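Local coordinates for acinetobacter secreted protease CpaA (Acinetobacter nosocomialis M2, PDB 6O38) that is a secreted zinc metalloprotease exported by the type II secretion system in partnership with its chaperone CpaB, at the interface of chains A and B. Numbering follows the deposited sequence. Chains: chain A, Acinetobacter secreted protease CpaA; chain B, Type II secretion chaperone CpaB.

Contact 1: the interface of chains A and B. Residues chain A 469-471, 490-492, 495, 498-499, 530; chain B 166-170.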
loop_
_atom_site.group_PDB
_atom_site.type_symbol
_atom_site.label_atom_id
_atom_site.label_comp_id
_atom_site.label_asym_id
_atom_site.label_seq_id
_atom_site.Cartn_x
_atom_site.Cartn_y
_atom_site.Cartn_z
ATOM N N GLY A 469 26.989 -1.072 4.091
ATOM C CA GLY A 469 25.644 -0.941 3.567
ATOM C C GLY A 469 25.551 -1.465 2.150
ATOM O O GLY A 469 26.564 -1.571 1.453
ATOM N N CYS A 470 24.339 -1.792 1.710
ATOM C CA CYS A 470 24.130 -2.400 0.404
ATOM C C CYS A 470 23.709 -1.418 -0.684
ATOM O O CYS A 470 23.432 -1.852 -1.805
ATOM C CB CYS A 470 23.109 -3.539 0.520
ATOM S SG CYS A 470 21.438 -3.130 1.082
ATOM N N GLY A 471 23.658 -0.125 -0.399
ATOM C CA GLY A 471 23.313 0.856 -1.413
ATOM C C GLY A 471 24.218 2.068 -1.341
ATOM O O GLY A 471 24.701 2.445 -0.272
ATOM N N GLY A 490 22.022 -8.013 0.248
ATOM C CA GLY A 490 21.204 -7.472 1.317
ATOM C C GLY A 490 20.119 -6.512 0.875
ATOM O O GLY A 490 19.145 -6.294 1.603
ATOM N N CYS A 491 20.267 -5.932 -0.312
ATOM C CA CYS A 491 19.324 -4.949 -0.826
ATOM C C CYS A 491 18.328 -5.609 -1.770
ATOM O O CYS A 491 18.698 -6.462 -2.584
ATOM C CB CYS A 491 20.054 -3.819 -1.557
ATOM S SG CYS A 491 20.511 -2.369 -0.560
ATOM N N SER A 492 17.063 -5.213 -1.656
ATOM C CA SER A 492 16.022 -5.654 -2.570
ATOM C C SER A 492 15.807 -4.592 -3.647
ATOM O O SER A 492 16.480 -3.560 -3.684
ATOM C CB SER A 492 14.725 -5.950 -1.813
ATOM O OG SER A 492 14.033 -4.755 -1.494
ATOM N N ALA A 495 15.362 -0.692 -3.150
ATOM C CA ALA A 495 16.479 0.201 -2.867
ATOM C C ALA A 495 16.681 1.258 -3.942
ATOM O O ALA A 495 17.288 2.297 -3.660
ATOM C CB ALA A 495 17.767 -0.606 -2.697
ATOM N N HIS A 498 15.215 4.546 -3.322
ATOM C CA HIS A 498 15.950 5.186 -2.237
ATOM C C HIS A 498 17.230 5.833 -2.748
ATOM O O HIS A 498 17.529 6.985 -2.414
ATOM C CB HIS A 498 16.259 4.163 -1.142
ATOM C CG HIS A 498 17.026 4.727 0.013
ATOM N ND1 HIS A 498 16.413 5.307 1.103
ATOM C CD2 HIS A 498 18.357 4.792 0.253
ATOM C CE1 HIS A 498 17.333 5.708 1.962
ATOM N NE2 HIS A 498 18.521 5.407 1.470
ATOM N N GLU A 499 17.998 5.107 -3.564
ATOM C CA GLU A 499 19.242 5.658 -4.091
ATOM C C GLU A 499 18.974 6.781 -5.085
ATOM O O GLU A 499 19.704 7.779 -5.113
ATOM C CB GLU A 499 20.075 4.550 -4.735
ATOM C CG GLU A 499 20.407 3.397 -3.796
ATOM C CD GLU A 499 21.080 3.850 -2.509
ATOM O OE1 GLU A 499 20.804 3.248 -1.450
ATOM O OE2 GLU A 499 21.875 4.813 -2.550
ATOM N N ASN A 530 11.362 3.951 4.288
ATOM C CA ASN A 530 11.105 3.293 3.004
ATOM C C ASN A 530 10.156 2.100 3.138
ATOM O O ASN A 530 10.397 1.037 2.566
ATOM C CB ASN A 530 12.420 2.867 2.340
ATOM C CG ASN A 530 12.260 2.567 0.864
ATOM O OD1 ASN A 530 11.356 3.083 0.208
ATOM N ND2 ASN A 530 13.139 1.724 0.334
ATOM N N GLU B 166 13.204 -3.199 4.995
ATOM C CA GLU B 166 14.357 -4.087 4.948
ATOM C C GLU B 166 15.076 -4.050 3.607
ATOM O O GLU B 166 16.177 -4.600 3.500
ATOM C CB GLU B 166 13.919 -5.523 5.250
ATOM C CG GLU B 166 13.326 -5.725 6.635
ATOM C CD GLU B 166 14.339 -5.523 7.745
ATOM O OE1 GLU B 166 15.554 -5.623 7.473
ATOM O OE2 GLU B 166 13.919 -5.264 8.892
ATOM N N GLY B 167 14.482 -3.423 2.589
ATOM C CA GLY B 167 15.026 -3.497 1.247
ATOM C C GLY B 167 16.288 -2.689 1.027
ATOM O O GLY B 167 16.989 -2.920 0.037
ATOM N N VAL B 168 16.594 -1.748 1.915
ATOM C CA VAL B 168 17.783 -0.917 1.749
ATOM C C VAL B 168 18.263 -0.439 3.112
ATOM O O VAL B 168 17.470 0.015 3.943
ATOM C CB VAL B 168 17.521 0.275 0.802
ATOM C CG1 VAL B 168 16.389 1.153 1.321
ATOM C CG2 VAL B 168 18.794 1.089 0.604
ATOM N N THR B 169 19.567 -0.573 3.346
ATOM C CA THR B 169 20.265 0.094 4.435
ATOM C C THR B 169 21.548 0.677 3.864
ATOM O O THR B 169 22.300 -0.028 3.183
ATOM C CB THR B 169 20.577 -0.865 5.593
ATOM O OG1 THR B 169 21.094 -2.096 5.072
ATOM C CG2 THR B 169 19.323 -1.144 6.413
ATOM N N ASP B 170 21.798 1.953 4.139
ATOM C CA ASP B 170 22.939 2.635 3.546
ATOM C C ASP B 170 23.245 3.883 4.358
ATOM O O ASP B 170 22.483 4.281 5.242
ATOM C CB ASP B 170 22.680 2.983 2.075
ATOM C CG ASP B 170 21.841 4.237 1.905
ATOM O OD1 ASP B 170 20.837 4.385 2.633
ATOM O OD2 ASP B 170 22.184 5.072 1.040
#
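B:Val168 fills the apolar centre, beside the HExxH zinc-binding motif, whose first two residues are A:His498 and A:Glu499, in the reprolysin-like protease domain. CB of B:Val168 rests 3.6 Å from the methyl CB of A:Ala495. The two methyls diverge: CG2 of B:Val168, anti to the backbone N, passes obliquely 3.7 Å from CD2 of the A:His498 imidazole, while CG1, in the crowded position between N and carbonyl carbon (chi1 59°), meets the side-chain amide of A:Asn530 at about a right angle. Behind the valine backbone lies the A:Cys470–A:Cys491 disulfide, with SG of A:Cys491 3.9 Å from CA of B:Val168.

Main-chain bonds flank this centre. A:Ser492 N donates to B:Gly167 O over 2.9 Å, in the carbonyl plane and on a lone pair; A:Cys470 N donates to B:Thr169 O over 3.1 Å, nearly along the C=O axis.

At the polar rim, B:Asp170 points tip to tip at the motif. OD1 of B:Asp170 stands 2.8 Å from NE2 of the zinc ligand A:His498, with carboxylate and ring planes 82° apart. OD2 of B:Asp170 approaches OE1 of A:Glu499, the family's catalytic glutamate, to 3.4 Å, carboxylate planes 89° apart; the nearby zinc, or a proton, may offset their charges.

Contact 2: the interface of chains A and B. Residues chain A 437, 472-475, 502; chain B 170-174.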
loop_
_atom_site.group_PDB
_atom_site.type_symbol
_atom_site.label_atom_id
_atom_site.label_comp_id
_atom_site.label_asym_id
_atom_site.label_seq_id
_atom_site.Cartn_x
_atom_site.Cartn_y
_atom_site.Cartn_z
ATOM N N ILE A 437 30.791 2.995 -7.112
ATOM C CA ILE A 437 30.047 4.222 -7.372
ATOM C C ILE A 437 30.991 5.353 -7.763
ATOM O O ILE A 437 30.587 6.298 -8.451
ATOM C CB ILE A 437 29.181 4.592 -6.151
ATOM C CG1 ILE A 437 27.952 5.389 -6.590
ATOM C CG2 ILE A 437 29.988 5.364 -5.118
ATOM C CD1 ILE A 437 26.995 4.588 -7.436
ATOM N N TRP A 472 24.447 2.677 -2.504
ATOM C CA TRP A 472 25.276 3.871 -2.584
ATOM C C TRP A 472 24.764 4.774 -3.697
ATOM O O TRP A 472 24.360 4.294 -4.759
ATOM C CB TRP A 472 26.748 3.518 -2.831
ATOM C CG TRP A 472 27.384 2.778 -1.696
ATOM C CD1 TRP A 472 27.599 1.433 -1.614
ATOM C CD2 TRP A 472 27.873 3.338 -0.472
ATOM N NE1 TRP A 472 28.201 1.123 -0.418
ATOM C CE2 TRP A 472 28.379 2.275 0.301
ATOM C CE3 TRP A 472 27.935 4.636 0.044
ATOM C CZ2 TRP A 472 28.939 2.469 1.562
ATOM C CZ3 TRP A 472 28.493 4.828 1.295
ATOM C CH2 TRP A 472 28.988 3.750 2.040
ATOM N N ALA A 473 24.797 6.085 -3.445
ATOM C CA ALA A 473 24.392 7.083 -4.428
ATOM C C ALA A 473 24.831 8.477 -3.996
ATOM O O ALA A 473 24.651 8.856 -2.834
ATOM C CB ALA A 473 22.877 7.054 -4.643
ATOM N N TRP A 474 25.411 9.241 -4.918
ATOM C CA TRP A 474 25.799 10.613 -4.618
ATOM C C TRP A 474 24.566 11.481 -4.393
ATOM O O TRP A 474 23.582 11.395 -5.132
ATOM C CB TRP A 474 26.647 11.183 -5.755
ATOM C CG TRP A 474 27.875 10.376 -6.045
ATOM C CD1 TRP A 474 28.044 9.478 -7.058
ATOM C CD2 TRP A 474 29.112 10.402 -5.321
ATOM N NE1 TRP A 474 29.306 8.936 -7.004
ATOM C CE2 TRP A 474 29.982 9.488 -5.948
ATOM C CE3 TRP A 474 29.566 11.108 -4.202
ATOM C CZ2 TRP A 474 31.280 9.260 -5.493
ATOM C CZ3 TRP A 474 30.855 10.879 -3.752
ATOM C CH2 TRP A 474 31.696 9.964 -4.398
ATOM N N ILE A 475 24.625 12.322 -3.364
ATOM C CA ILE A 475 23.507 13.180 -2.989
ATOM C C ILE A 475 23.577 14.471 -3.793
ATOM O O ILE A 475 24.636 15.106 -3.872
ATOM C CB ILE A 475 23.516 13.468 -1.479
ATOM C CG1 ILE A 475 23.452 12.158 -0.691
ATOM C CG2 ILE A 475 22.357 14.379 -1.106
ATOM C CD1 ILE A 475 23.155 12.340 0.780
ATOM N N HIS A 502 18.415 9.925 -3.289
ATOM C CA HIS A 502 19.677 10.587 -2.973
ATOM C C HIS A 502 20.192 11.375 -4.171
ATOM O O HIS A 502 20.590 12.538 -4.040
ATOM C CB HIS A 502 20.714 9.559 -2.519
ATOM C CG HIS A 502 20.558 9.127 -1.094
ATOM N ND1 HIS A 502 20.598 10.014 -0.040
ATOM C CD2 HIS A 502 20.372 7.902 -0.548
ATOM C CE1 HIS A 502 20.439 9.354 1.094
ATOM N NE2 HIS A 502 20.298 8.071 0.813
ATOM N N ASP B 170 21.798 1.953 4.139
ATOM C CA ASP B 170 22.939 2.635 3.546
ATOM C C ASP B 170 23.245 3.883 4.358
ATOM O O ASP B 170 22.483 4.281 5.242
ATOM C CB ASP B 170 22.680 2.983 2.075
ATOM C CG ASP B 170 21.841 4.237 1.905
ATOM O OD1 ASP B 170 20.837 4.385 2.633
ATOM O OD2 ASP B 170 22.184 5.072 1.040
ATOM N N GLN B 171 24.383 4.493 4.042
ATOM C CA GLN B 171 24.841 5.707 4.695
ATOM C C GLN B 171 24.938 6.830 3.672
ATOM O O GLN B 171 25.161 6.592 2.481
ATOM C CB GLN B 171 26.205 5.492 5.364
ATOM C CG GLN B 171 26.234 4.356 6.367
ATOM C CD GLN B 171 27.563 4.242 7.080
ATOM O OE1 GLN B 171 28.263 3.238 6.958
ATOM N NE2 GLN B 171 27.914 5.272 7.842
ATOM N N GLU B 172 24.751 8.061 4.143
ATOM C CA GLU B 172 24.921 9.219 3.279
ATOM C C GLU B 172 26.364 9.306 2.798
ATOM O O GLU B 172 27.308 9.132 3.574
ATOM C CB GLU B 172 24.525 10.499 4.017
ATOM C CG GLU B 172 23.036 10.611 4.297
ATOM C CD GLU B 172 22.671 11.889 5.025
ATOM O OE1 GLU B 172 23.574 12.718 5.268
ATOM O OE2 GLU B 172 21.478 12.069 5.350
ATOM N N LEU B 173 26.530 9.576 1.507
ATOM C CA LEU B 173 27.837 9.578 0.863
ATOM C C LEU B 173 28.312 11.017 0.703
ATOM O O LEU B 173 27.547 11.884 0.265
ATOM C CB LEU B 173 27.770 8.875 -0.493
ATOM C CG LEU B 173 29.041 8.824 -1.342
ATOM C CD1 LEU B 173 30.168 8.158 -0.571
ATOM C CD2 LEU B 173 28.769 8.079 -2.638
ATOM N N HIS B 174 29.568 11.266 1.060
ATOM C CA HIS B 174 30.139 12.604 1.042
ATOM C C HIS B 174 31.367 12.642 0.141
ATOM O O HIS B 174 31.871 11.611 -0.313
ATOM C CB HIS B 174 30.522 13.048 2.460
ATOM C CG HIS B 174 29.408 12.929 3.453
ATOM N ND1 HIS B 174 28.287 13.731 3.418
ATOM C CD2 HIS B 174 29.243 12.098 4.510
ATOM C CE1 HIS B 174 27.480 13.399 4.411
ATOM N NE2 HIS B 174 28.037 12.412 5.088
#
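The core of the contact is B:Leu173, which buries 127 Å² against the protease. Its CG is anti to the backbone N (chi1 178°), and this carries the branched end obliquely across the indole of A:Trp474. Methyl CD2 of B:Leu173 sits over the six-membered ring of A:Trp474, 3.5 Å from its centroid, a CH-pi contact. The same methyl, CD2 of B:Leu173, lies 3.9 Å from CG2 of A:Ile437, whose side chain slides past the leucine in the opposite direction. CD1 of B:Leu173 turns toward A:Trp472 and comes within 4.2 Å of its CZ3, the two side chains crossing at about a right angle.

A second-shell bond helps fix the indole: A:Trp474 NE1 donates to A:Ile437 O over 3.3 Å, with the acceptor near the ring plane but the donor well above the carbonyl plane. Farther along, CG of B:Glu172 packs 3.9 Å from CD1 of A:Ile475, so the glutamate contributes its aliphatic stem here.

On the polar side, B:Asp170 OD2 lies 3.6 Å from NE2 of the zinc ligand A:His502, tip to tip, with ring and carboxylate planes 57° apart. This is proximity of polar groups without a bond.

The chaperone tail runs parallel to the protease segment that continues strand 471-473, forming a beta bridge between B:Leu173 and A:Trp474, with helix 433-439 and the zinc-binding helix 496-504 both adjoining it.

Contact 3: the interface of chains A and B. Residues chain A 35-36, 59-63, 70-71; chain B 91, 94-96, 147.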
loop_
_atom_site.group_PDB
_atom_site.type_symbol
_atom_site.label_atom_id
_atom_site.label_comp_id
_atom_site.label_asym_id
_atom_site.label_seq_id
_atom_site.Cartn_x
_atom_site.Cartn_y
_atom_site.Cartn_z
ATOM N N ASN A 35 1.541 -20.261 12.742
ATOM C CA ASN A 35 0.250 -19.897 12.174
ATOM C C ASN A 35 -0.820 -20.876 12.638
ATOM O O ASN A 35 -0.630 -22.094 12.558
ATOM C CB ASN A 35 0.319 -19.864 10.645
ATOM C CG ASN A 35 1.326 -18.853 10.132
ATOM O OD1 ASN A 35 1.558 -17.818 10.757
ATOM N ND2 ASN A 35 1.933 -19.151 8.988
ATOM N N LEU A 36 -1.938 -20.339 13.118
ATOM C CA LEU A 36 -3.052 -21.129 13.618
ATOM C C LEU A 36 -4.329 -20.747 12.879
ATOM O O LEU A 36 -4.446 -19.652 12.321
ATOM C CB LEU A 36 -3.251 -20.932 15.128
ATOM C CG LEU A 36 -2.247 -21.549 16.109
ATOM C CD1 LEU A 36 -0.919 -20.806 16.107
ATOM C CD2 LEU A 36 -2.835 -21.585 17.511
ATOM N N TYR A 59 0.088 -16.511 15.510
ATOM C CA TYR A 59 -0.835 -15.687 14.741
ATOM C C TYR A 59 -2.003 -16.539 14.273
ATOM O O TYR A 59 -1.803 -17.627 13.724
ATOM C CB TYR A 59 -0.118 -15.034 13.556
ATOM C CG TYR A 59 1.062 -14.189 13.982
ATOM C CD1 TYR A 59 0.892 -12.857 14.339
ATOM C CD2 TYR A 59 2.340 -14.726 14.044
ATOM C CE1 TYR A 59 1.966 -12.083 14.736
ATOM C CE2 TYR A 59 3.420 -13.959 14.441
ATOM C CZ TYR A 59 3.227 -12.638 14.785
ATOM O OH TYR A 59 4.299 -11.872 15.181
ATOM N N LEU A 60 -3.218 -16.041 14.489
ATOM C CA LEU A 60 -4.440 -16.792 14.243
ATOM C C LEU A 60 -5.172 -16.229 13.031
ATOM O O LEU A 60 -5.409 -15.019 12.949
ATOM C CB LEU A 60 -5.356 -16.754 15.468
ATOM C CG LEU A 60 -6.747 -17.371 15.297
ATOM C CD1 LEU A 60 -6.644 -18.851 14.964
ATOM C CD2 LEU A 60 -7.588 -17.156 16.546
ATOM N N ASP A 61 -5.524 -17.111 12.099
ATOM C CA ASP A 61 -6.382 -16.740 10.981
ATOM C C ASP A 61 -7.782 -16.436 11.501
ATOM O O ASP A 61 -8.413 -17.286 12.139
ATOM C CB ASP A 61 -6.414 -17.869 9.952
ATOM C CG ASP A 61 -7.298 -17.555 8.757
ATOM O OD1 ASP A 61 -7.705 -16.387 8.592
ATOM O OD2 ASP A 61 -7.586 -18.488 7.978
ATOM N N THR A 62 -8.269 -15.224 11.230
ATOM C CA THR A 62 -9.562 -14.770 11.728
ATOM C C THR A 62 -10.604 -14.661 10.621
ATOM O O THR A 62 -11.624 -13.987 10.801
ATOM C CB THR A 62 -9.411 -13.425 12.439
ATOM O OG1 THR A 62 -9.037 -12.421 11.487
ATOM C CG2 THR A 62 -8.340 -13.515 13.506
ATOM N N SER A 63 -10.371 -15.315 9.481
ATOM C CA SER A 63 -11.259 -15.146 8.336
ATOM C C SER A 63 -12.630 -15.768 8.572
ATOM O O SER A 63 -13.613 -15.340 7.960
ATOM C CB SER A 63 -10.616 -15.743 7.083
ATOM O OG SER A 63 -10.285 -17.106 7.280
ATOM N N GLU A 70 -7.644 -8.766 10.641
ATOM C CA GLU A 70 -7.227 -9.830 9.734
ATOM C C GLU A 70 -6.491 -10.946 10.467
ATOM O O GLU A 70 -6.699 -12.126 10.168
ATOM C CB GLU A 70 -6.356 -9.260 8.613
ATOM C CG GLU A 70 -7.091 -9.100 7.291
ATOM C CD GLU A 70 -6.251 -8.428 6.223
ATOM O OE1 GLU A 70 -5.018 -8.339 6.396
ATOM O OE2 GLU A 70 -6.829 -7.984 5.209
ATOM N N VAL A 71 -5.628 -10.600 11.418
ATOM C CA VAL A 71 -4.823 -11.576 12.144
ATOM C C VAL A 71 -4.839 -11.219 13.625
ATOM O O VAL A 71 -4.817 -10.039 13.990
ATOM C CB VAL A 71 -3.373 -11.628 11.609
ATOM C CG1 VAL A 71 -2.543 -12.631 12.393
ATOM C CG2 VAL A 71 -3.354 -11.972 10.126
ATOM N N LEU B 91 0.554 -13.933 7.861
ATOM C CA LEU B 91 -0.053 -13.696 9.171
ATOM C C LEU B 91 0.858 -12.915 10.112
ATOM O O LEU B 91 0.383 -12.066 10.876
ATOM C CB LEU B 91 -0.451 -15.030 9.810
ATOM C CG LEU B 91 -1.715 -15.731 9.301
ATOM C CD1 LEU B 91 -1.522 -16.336 7.915
ATOM C CD2 LEU B 91 -2.168 -16.794 10.293
ATOM N N GLY B 94 0.322 -9.565 9.500
ATOM C CA GLY B 94 -1.067 -9.175 9.615
ATOM C C GLY B 94 -1.835 -9.116 8.315
ATOM O O GLY B 94 -2.837 -8.400 8.237
ATOM N N ILE B 95 -1.404 -9.846 7.291
ATOM C CA ILE B 95 -2.051 -9.834 5.984
ATOM C C ILE B 95 -2.667 -11.203 5.738
ATOM O O ILE B 95 -1.955 -12.212 5.671
ATOM C CB ILE B 95 -1.069 -9.465 4.864
ATOM C CG1 ILE B 95 -0.369 -8.147 5.188
ATOM C CG2 ILE B 95 -1.803 -9.357 3.540
ATOM C CD1 ILE B 95 -1.308 -6.967 5.297
ATOM N N ASN B 96 -3.993 -11.234 5.604
ATOM C CA ASN B 96 -4.725 -12.463 5.292
ATOM C C ASN B 96 -5.961 -12.047 4.492
ATOM O O ASN B 96 -6.993 -11.692 5.065
ATOM C CB ASN B 96 -5.096 -13.224 6.556
ATOM C CG ASN B 96 -5.831 -14.514 6.266
ATOM O OD1 ASN B 96 -5.597 -15.161 5.245
ATOM N ND2 ASN B 96 -6.732 -14.892 7.161
ATOM N N LYS B 147 -2.342 -1.594 4.885
ATOM C CA LYS B 147 -1.631 -1.964 6.101
ATOM C C LYS B 147 -0.122 -2.032 5.912
ATOM O O LYS B 147 0.600 -2.203 6.900
ATOM C CB LYS B 147 -2.147 -3.305 6.630
ATOM C CG LYS B 147 -3.589 -3.263 7.113
ATOM C CD LYS B 147 -4.046 -4.622 7.621
ATOM C CE LYS B 147 -5.468 -4.561 8.157
ATOM N NZ LYS B 147 -5.936 -5.887 8.647
#
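Here the chaperone docks on a StcE-type beta-sandwich domain of the protease, using the 3-10 helix 91-93 and the start of strand 95-106. Apolar packing is led by B:Leu91, which buries 107 Å². The backbone puts CB of B:Leu91 3.8 Å from CB of A:Tyr59; CG anti to the carbonyl carbon (chi1 -77°) then sends CD2 toward the main chain of strand 58-61. A:Asn35 crosses it obliquely, its CB 4.0 Å from CD2 of B:Leu91. A:Val71 meets the leucine at about a right angle, and its CG2 reaches CA of B:Gly94 at 3.6 Å.

Polar contacts gather on A:Glu70, whose chain is extended beyond CG. B:Asn96 N donates to OE1 of A:Glu70 over 3.2 Å, at 160° at the hydrogen, from above the carboxylate plane. OE1 of A:Glu70 also lies beside B:Gly94 O, two acceptors unless the acid carries a proton, which is not seen. B:Lys147 crosses obliquely to make a salt bridge from NZ to OE1 of A:Glu70 at 3.5 Å. The side chain of B:Asn96, CG anti to its backbone N, crosses A:Asp61 at about a right angle, amide and carboxylate planes 79° apart.

Within the protease, A:Asp61 OD1 accepts from both N and OG of A:Ser63, each from above its plane, bracing the turn after strand 58-61; A:Thr62 OG1 donates to A:Glu70 O over 2.7 Å, tying that turn to the residue before strand 71-74.

Contacts 1 and 2 are neighbours, their C-alpha centres about 11 Å apart, and they share B:Asp170 and the protease elements 471-473 and 496-504. Together they trace one continuous stretch of chaperone, from the 3-10 helix 164-167 into its C-terminal tail, through the zinc-site region, a placement that probably obstructs substrate access. Contact 3 lies about 28 Å from contact 1 and 38 Å from contact 2, centre to centre of their C-alpha atoms, and uses the body of CpaB against a beta-sandwich domain. The chaperone thus bridges separate parts of CpaA, which may restrain their relative positions within the one-to-one complex.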